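Side-chain contacts in modulator of the activity of Ets CG15085-PA (Drosophila melanogaster, PDB 1SV0), which binds the SAM domain of the transcriptional repressor Yan through its own SAM domain and probably relieves repression by depolymerizing Yan: residues D5-D10 and R16-K21; W20-N25 and Y69-V74. One frame throughout, in Å; residues are numbered along the deposited sequence.

Interaction 1. Residues D5-D10 and R16-K21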
# COMPACT_ATOMS: atom_id res chain seq x y z
N ASP C 5 4.56 15.35 16.68
CA ASP C 5 4.81 15.71 15.28
C ASP C 5 3.70 16.06 14.30
O ASP C 5 3.99 16.30 13.13
CB ASP C 5 5.67 14.62 14.65
CG ASP C 5 5.07 13.23 14.80
OD1 ASP C 5 5.80 12.25 14.50
OD2 ASP C 5 3.90 13.10 15.20
N GLY C 6 2.45 16.11 14.73
CA GLY C 6 1.39 16.44 13.79
C GLY C 6 0.82 15.18 13.17
O GLY C 6 -0.20 15.23 12.47
N LEU C 7 1.47 14.06 13.45
CA LEU C 7 1.03 12.77 12.93
C LEU C 7 0.19 11.99 13.93
O LEU C 7 0.49 11.94 15.12
CB LEU C 7 2.24 11.91 12.52
CG LEU C 7 3.13 12.49 11.42
CD1 LEU C 7 4.28 11.53 11.16
CD2 LEU C 7 2.32 12.71 10.15
N PRO C 8 -0.89 11.36 13.45
CA PRO C 8 -1.76 10.59 14.34
C PRO C 8 -0.93 9.50 15.02
O PRO C 8 -0.09 8.86 14.39
CB PRO C 8 -2.82 10.00 13.42
CG PRO C 8 -2.67 10.67 12.11
CD PRO C 8 -1.39 11.43 12.07
N LEU C 9 -1.18 9.31 16.32
CA LEU C 9 -0.48 8.31 17.11
C LEU C 9 -0.60 6.90 16.54
O LEU C 9 0.34 6.12 16.61
CB LEU C 9 -1.02 8.33 18.55
CG LEU C 9 -0.88 9.68 19.25
CD1 LEU C 9 -1.60 9.67 20.60
CD2 LEU C 9 0.60 9.99 19.41
N ASP C 10 -1.76 6.58 15.97
CA ASP C 10 -1.97 5.25 15.38
C ASP C 10 -1.68 5.33 13.88
O ASP C 10 -2.45 5.92 13.13
CB ASP C 10 -3.42 4.80 15.60
CG ASP C 10 -3.61 3.31 15.31
OD1 ASP C 10 -2.90 2.76 14.44
OD2 ASP C 10 -4.50 2.70 15.94
N ARG C 16 -2.49 9.39 3.06
CA ARG C 16 -1.28 9.45 2.25
C ARG C 16 -0.51 10.69 2.67
O ARG C 16 0.72 10.67 2.76
CB ARG C 16 -1.64 9.52 0.76
CG ARG C 16 -0.42 9.56 -0.16
CD ARG C 16 -0.83 9.31 -1.60
NE ARG C 16 -1.55 10.44 -2.16
CZ ARG C 16 -2.27 10.38 -3.27
NH1 ARG C 16 -2.38 9.24 -3.94
NH2 ARG C 16 -2.88 11.47 -3.72
N ALA C 17 -1.25 11.77 2.93
CA ALA C 17 -0.64 13.03 3.36
C ALA C 17 0.23 12.82 4.61
O ALA C 17 1.34 13.35 4.69
CB ALA C 17 -1.71 14.08 3.64
N ASP C 18 -0.28 12.07 5.58
CA ASP C 18 0.47 11.78 6.80
C ASP C 18 1.72 10.97 6.47
O ASP C 18 2.81 11.25 6.96
CB ASP C 18 -0.41 11.02 7.81
CG ASP C 18 -1.57 11.85 8.32
OD1 ASP C 18 -1.39 13.07 8.53
OD2 ASP C 18 -2.67 11.28 8.52
N VAL C 19 1.56 9.95 5.63
CA VAL C 19 2.69 9.13 5.22
C VAL C 19 3.83 10.01 4.66
O VAL C 19 5.00 9.84 5.01
CB VAL C 19 2.28 8.11 4.14
CG1 VAL C 19 3.53 7.47 3.52
CG2 VAL C 19 1.38 7.04 4.75
N TRP C 20 3.47 10.95 3.80
CA TRP C 20 4.44 11.85 3.18
C TRP C 20 5.14 12.74 4.21
O TRP C 20 6.35 12.95 4.13
CB TRP C 20 3.76 12.70 2.10
CG TRP C 20 3.53 11.94 0.84
CD1 TRP C 20 3.28 10.59 0.72
CD2 TRP C 20 3.51 12.47 -0.49
NE1 TRP C 20 3.12 10.26 -0.61
CE2 TRP C 20 3.25 11.39 -1.37
CE3 TRP C 20 3.70 13.75 -1.02
CZ2 TRP C 20 3.18 11.56 -2.76
CZ3 TRP C 20 3.63 13.92 -2.41
CH2 TRP C 20 3.37 12.82 -3.26
N LYS C 21 4.37 13.28 5.15
CA LYS C 21 4.94 14.12 6.19
C LYS C 21 5.91 13.29 7.05
O LYS C 21 6.99 13.78 7.42
CB LYS C 21 3.83 14.74 7.04
CG LYS C 21 3.28 16.03 6.42
CD LYS C 21 1.83 16.31 6.77
CE LYS C 21 1.51 16.14 8.23
NZ LYS C 21 0.04 16.35 8.47

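Interaction 2. Residues W20-N25 and Y69-V74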
# COMPACT_ATOMS: atom_id res chain seq x y z
N TRP C 20 3.47 10.95 3.80
CA TRP C 20 4.44 11.85 3.18
C TRP C 20 5.14 12.74 4.21
O TRP C 20 6.35 12.95 4.13
CB TRP C 20 3.76 12.70 2.10
CG TRP C 20 3.53 11.94 0.84
CD1 TRP C 20 3.28 10.59 0.72
CD2 TRP C 20 3.51 12.47 -0.49
NE1 TRP C 20 3.12 10.26 -0.61
CE2 TRP C 20 3.25 11.39 -1.37
CE3 TRP C 20 3.70 13.75 -1.02
CZ2 TRP C 20 3.18 11.56 -2.76
CZ3 TRP C 20 3.63 13.92 -2.41
CH2 TRP C 20 3.37 12.82 -3.26
N LYS C 21 4.37 13.28 5.15
CA LYS C 21 4.94 14.12 6.19
C LYS C 21 5.91 13.29 7.05
O LYS C 21 6.99 13.78 7.42
CB LYS C 21 3.83 14.74 7.04
CG LYS C 21 3.28 16.03 6.42
CD LYS C 21 1.83 16.31 6.77
CE LYS C 21 1.51 16.14 8.23
NZ LYS C 21 0.04 16.35 8.47
N TRP C 22 5.54 12.05 7.34
CA TRP C 22 6.39 11.14 8.12
C TRP C 22 7.69 10.86 7.36
O TRP C 22 8.77 10.77 7.95
CB TRP C 22 5.67 9.81 8.38
CG TRP C 22 6.57 8.70 8.86
CD1 TRP C 22 7.21 8.60 10.07
CD2 TRP C 22 6.91 7.50 8.14
NE1 TRP C 22 7.92 7.43 10.15
CE2 TRP C 22 7.75 6.74 8.98
CE3 TRP C 22 6.58 7.00 6.86
CZ2 TRP C 22 8.28 5.49 8.58
CZ3 TRP C 22 7.10 5.76 6.47
CH2 TRP C 22 7.94 5.02 7.33
N LEU C 23 7.59 10.70 6.04
CA LEU C 23 8.77 10.43 5.22
C LEU C 23 9.72 11.62 5.23
O LEU C 23 10.93 11.46 5.34
CB LEU C 23 8.35 10.11 3.78
CG LEU C 23 7.73 8.72 3.56
CD1 LEU C 23 7.16 8.63 2.13
CD2 LEU C 23 8.79 7.65 3.78
N ILE C 24 9.15 12.82 5.11
CA ILE C 24 9.95 14.04 5.13
C ILE C 24 10.66 14.17 6.49
O ILE C 24 11.84 14.50 6.55
CB ILE C 24 9.07 15.29 4.87
CG1 ILE C 24 8.64 15.31 3.40
CG2 ILE C 24 9.83 16.57 5.23
CD1 ILE C 24 7.62 16.38 3.08
N ASN C 25 9.93 13.91 7.58
CA ASN C 25 10.52 13.96 8.93
C ASN C 25 11.64 12.94 9.08
O ASN C 25 12.67 13.22 9.70
CB ASN C 25 9.45 13.68 10.00
CG ASN C 25 8.53 14.85 10.23
OD1 ASN C 25 8.90 16.00 9.97
ND2 ASN C 25 7.33 14.58 10.73
N TYR C 69 11.23 1.27 7.62
CA TYR C 69 10.52 0.06 8.02
C TYR C 69 10.52 -0.05 9.54
O TYR C 69 9.49 -0.24 10.18
CB TYR C 69 11.20 -1.17 7.44
CG TYR C 69 10.61 -2.49 7.91
CD1 TYR C 69 9.41 -2.96 7.38
CD2 TYR C 69 11.24 -3.25 8.90
CE1 TYR C 69 8.85 -4.16 7.82
CE2 TYR C 69 10.68 -4.45 9.35
CZ TYR C 69 9.49 -4.90 8.81
OH TYR C 69 8.94 -6.09 9.24
N ARG C 70 11.71 0.06 10.11
CA ARG C 70 11.90 -0.04 11.55
C ARG C 70 11.04 0.97 12.32
O ARG C 70 10.34 0.61 13.26
CB ARG C 70 13.37 0.16 11.86
CG ARG C 70 13.80 -0.21 13.27
CD ARG C 70 15.32 -0.22 13.34
NE ARG C 70 15.89 -1.14 12.35
CZ ARG C 70 17.19 -1.28 12.13
NH1 ARG C 70 18.08 -0.57 12.81
NH2 ARG C 70 17.62 -2.15 11.21
N ASP C 71 11.10 2.23 11.90
CA ASP C 71 10.34 3.30 12.55
C ASP C 71 8.83 3.09 12.47
O ASP C 71 8.12 3.31 13.46
CB ASP C 71 10.72 4.65 11.93
CG ASP C 71 10.15 5.83 12.70
OD1 ASP C 71 9.02 6.27 12.39
OD2 ASP C 71 10.84 6.31 13.63
N PHE C 72 8.34 2.66 11.31
CA PHE C 72 6.91 2.42 11.15
C PHE C 72 6.43 1.29 12.07
O PHE C 72 5.38 1.40 12.71
CB PHE C 72 6.56 2.07 9.70
CG PHE C 72 5.08 2.06 9.43
CD1 PHE C 72 4.39 3.24 9.19
CD2 PHE C 72 4.36 0.86 9.44
CE1 PHE C 72 3.02 3.24 8.97
CE2 PHE C 72 2.98 0.85 9.21
CZ PHE C 72 2.31 2.04 8.97
N ARG C 73 7.21 0.22 12.14
CA ARG C 73 6.89 -0.93 12.99
C ARG C 73 6.79 -0.53 14.47
O ARG C 73 5.91 -1.00 15.19
CB ARG C 73 7.95 -2.02 12.82
CG ARG C 73 7.49 -3.20 11.99
CD ARG C 73 6.89 -2.75 10.69
NE ARG C 73 6.25 -3.85 9.97
CZ ARG C 73 5.22 -4.56 10.44
NH1 ARG C 73 4.70 -4.29 11.63
NH2 ARG C 73 4.71 -5.54 9.71
N VAL C 74 7.72 0.32 14.91
CA VAL C 74 7.72 0.78 16.29
C VAL C 74 6.43 1.54 16.58
O VAL C 74 5.78 1.32 17.60
CB VAL C 74 8.92 1.72 16.56
CG1 VAL C 74 8.81 2.29 17.97
CG2 VAL C 74 10.23 0.96 16.39

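Interaction 1. Residues D5-D10 and R16-K21
With CG set beside the backbone N in both residues (chi1 -61° in Leu7 and -66° in Asp18), the isobutyl group of Leu7 and the carboxylate of Asp18 are brought to the seam where the N-terminal arm of this SAM domain lies along the first turns of helix 16-30. Across this seam the segments meet by van der Waals contact. The CD2 branch of Leu7 does the touching: it comes within 3.5 Å of the Asp18 carbonyl O and sits 4.0 Å from CB of Lys21. Next to it, the Pro8 ring lies obliquely against the Asp18 carboxylate, with Pro8 CG 3.6 Å from Asp18 OD2; that oxygen accepts a hydrogen bond from the backbone N of Thr15, just ahead of the helix. Lys21 bends at chi3 (46°), which returns its chain over Leu7 and leaves its ammonium in a long, weak ion pair with Asp18, 3.6 Å from NZ to OD1. The arm is shaped by an Asx turn at Asp5, whose OD1 also pairs with Arg75. In that turn the backbone N of Leu7 donates to Asp5 OD2 at 3.1 Å, meeting the oxygen from above the carboxylate plane.

Interaction 2. Residues W20-N25 and Y69-V74
Helices 16-30 and 65-80 keep their backbones well apart here, the nearest CA atoms being those of Trp22 and Phe72 at 9.2 Å, and the indole of Trp22 spans most of that gap. Its CG is anti to the backbone N (chi1 165°), which carries the ring away from its own helix and sets the pyrrole N-H before the carboxylate of Asp71. The resulting hydrogen bond is short and fairly straight: Trp22 NE1 lies 2.8 Å from Asp71 OD1, with 162° at the hydrogen. The oxygen stays close to the indole plane, whereas the N-H reaches the carboxylate from above its plane. The same oxygen forms a salt bridge with Arg75 NE, one turn further along, so two donors grip Asp71 OD1, and the arginine probably helps to hold the carboxylate in place and to stabilise its negative charge.

The benzo end of the indole packs on Phe72. Trp22 CZ2 is 4.0 Å from Phe72 CB and 3.9 Å from the Phe72 backbone N. The phenyl turns its edge to one face of the six-membered ring, a T-shaped pair with centroids 5.8 Å apart and planes at 62°. One aromatic residue thus joins the two long helices by a polar bond at one end and hydrocarbon packing at the other, in the middle of the five-helix SAM bundle. Leu49 of helix 46-51 touches both Trp22 and Phe72, Cys50 adds to the packing on Phe72, and Leu68 of helix 65-80 also lies against Trp22.

In the fold
Interactions 1 and 2 lie about 9 Å apart between centres and use neighbouring faces of helix 16-30, Asp18 and Lys21 facing the arm while Trp22, the next residue, faces helix 65-80. They meet directly where Leu7 CD1 packs 3.5 Å from Trp22 CB, so the two methyls of one leucine serve both contacts. Arg75 provides a polar link, pairing with Asp5 of the arm and Asp71 of helix 65-80. Trp14 also bridges them: it touches Leu7, donates its NE1 to the carbonyl of Pro8, and meets the Trp22 ring. Together the arm, helix 16-30 and helix 65-80 are joined around the core. Close by, at the start of helix 16-30, Arg16 N hydrogen-bonds Asp30 of the Yan chain.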